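Local coordinates for protein haloalkane dehalogenase (Mycobacterium rhodesiae, PDB 4MJ3) that probably cleaves carbon-halogen bonds of haloalkanes by hydrolysis, as a haloalkane dehalogenase of the alpha/beta hydrolase fold, at residues Gln169-Pro172 and Leu173-Ala176. Residues are numbered along the deposited sequence; the frame is centred on the assembly and turned at random.
Sequences QEVP and LFPA
Val171 folds back over the backbone of Leu173 and Phe174 in a local van der Waals contact at the surface of what is, by its place between strands 140-145 and 242-244, probably the helical cap of this alpha/beta hydrolase. Here the chain leaves helix 159-170 and bends through Pro172 toward helix 176-182. Val171 is the first residue to abandon helical geometry, and its two methyls do most of the touching. With chi1 at 67°, CG1 sits between the backbone N and the carbonyl carbon and CG2 lies anti to N, which brings both methyls to the Leu173 carbonyl, Val171 CG2 at 3.3 Å from Leu173 O. Val171 CG1 also approaches Phe174 CA, at 4.1 Å, and more loosely meets the Phe174 ring obliquely and Pro175 CD. Leu173, exposed like Pro172, lies with its CD2 3.7 Å from Pro172 O. The Phe174 ring is buried, with Ala209 and Arg210 of helix 207-211 and the loop residues Glu55 and Pro56 against it. The chain thus turns without a hydrogen bond between the two segments, while Val171 O and Phe174 O are satisfied by Arg210 NH2 and Gln206 NE2, consistent with a bend held by methyl contacts and by polar bonds from elsewhere in the chain.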
loop_
_atom_site.group_PDB
_atom_site.type_symbol
_atom_site.label_atom_id
_atom_site.label_comp_id
_atom_site.label_asym_id
_atom_site.label_seq_id
_atom_site.Cartn_x
_atom_site.Cartn_y
_atom_site.Cartn_z
ATOM N N GLN A 169 3.668 15.266 11.508
ATOM C CA GLN A 169 4.828 15.620 12.294
ATOM C C GLN A 169 4.456 16.374 13.569
ATOM O O GLN A 169 5.094 16.193 14.611
ATOM C CB GLN A 169 5.783 16.474 11.446
ATOM C CG GLN A 169 6.216 15.803 10.156
ATOM C CD GLN A 169 6.809 14.429 10.381
ATOM O OE1 GLN A 169 7.914 14.293 10.907
ATOM N NE2 GLN A 169 6.071 13.398 10.000
ATOM N N GLU A 170 3.450 17.231 13.493
ATOM C CA GLU A 170 3.110 18.115 14.611
ATOM C C GLU A 170 2.226 17.478 15.681
ATOM O O GLU A 170 2.250 17.911 16.845
ATOM C CB GLU A 170 2.428 19.384 14.095
ATOM C CG GLU A 170 3.372 20.306 13.350
ATOM C CD GLU A 170 2.718 21.616 12.965
ATOM O OE1 GLU A 170 1.458 21.700 12.957
ATOM O OE2 GLU A 170 3.471 22.565 12.668
ATOM N N VAL A 171 1.403 16.510 15.312
ATOM C CA VAL A 171 0.425 16.017 16.256
ATOM C C VAL A 171 1.172 15.376 17.447
ATOM O O VAL A 171 2.091 14.570 17.241
ATOM C CB VAL A 171 -0.576 15.042 15.607
ATOM C CG1 VAL A 171 0.091 13.741 15.171
ATOM C CG2 VAL A 171 -1.749 14.782 16.564
ATOM N N PRO A 172 0.794 15.729 18.682
ATOM C CA PRO A 172 1.558 15.204 19.829
ATOM C C PRO A 172 1.504 13.698 19.937
ATOM O O PRO A 172 2.527 13.072 20.147
ATOM C CB PRO A 172 0.881 15.858 21.035
ATOM C CG PRO A 172 0.352 17.155 20.500
ATOM C CD PRO A 172 -0.088 16.846 19.090
ATOM N N LEU A 173 0.305 13.126 19.795
ATOM C CA LEU A 173 0.104 11.683 19.823
ATOM C C LEU A 173 -0.424 11.248 18.456
ATOM O O LEU A 173 -1.372 11.838 17.947
ATOM C CB LEU A 173 -0.895 11.300 20.898
ATOM C CG LEU A 173 -0.469 11.612 22.343
ATOM C CD1 LEU A 173 -1.532 11.102 23.299
ATOM C CD2 LEU A 173 0.885 10.992 22.678
ATOM N N PHE A 174 0.216 10.257 17.850
ATOM C CA PHE A 174 -0.108 9.853 16.488
ATOM C C PHE A 174 -1.207 8.805 16.527
ATOM O O PHE A 174 -0.955 7.689 17.002
ATOM C CB PHE A 174 1.146 9.288 15.835
ATOM C CG PHE A 174 1.017 9.035 14.359
ATOM C CD1 PHE A 174 0.495 7.841 13.890
ATOM C CD2 PHE A 174 1.456 9.972 13.439
ATOM C CE1 PHE A 174 0.399 7.590 12.526
ATOM C CE2 PHE A 174 1.389 9.721 12.079
ATOM C CZ PHE A 174 0.864 8.530 11.616
ATOM N N PRO A 175 -2.445 9.147 16.088
ATOM C CA PRO A 175 -3.592 8.229 16.254
ATOM C C PRO A 175 -3.923 7.552 14.927
ATOM O O PRO A 175 -4.652 8.112 14.098
ATOM C CB PRO A 175 -4.713 9.184 16.682
ATOM C CG PRO A 175 -4.373 10.477 15.979
ATOM C CD PRO A 175 -2.925 10.440 15.569
ATOM N N ALA A 176 -3.307 6.399 14.683
ATOM C CA ALA A 176 -3.382 5.804 13.337
ATOM C C ALA A 176 -4.835 5.566 12.910
ATOM O O ALA A 176 -5.218 5.860 11.782
ATOM C CB ALA A 176 -2.574 4.511 13.273
#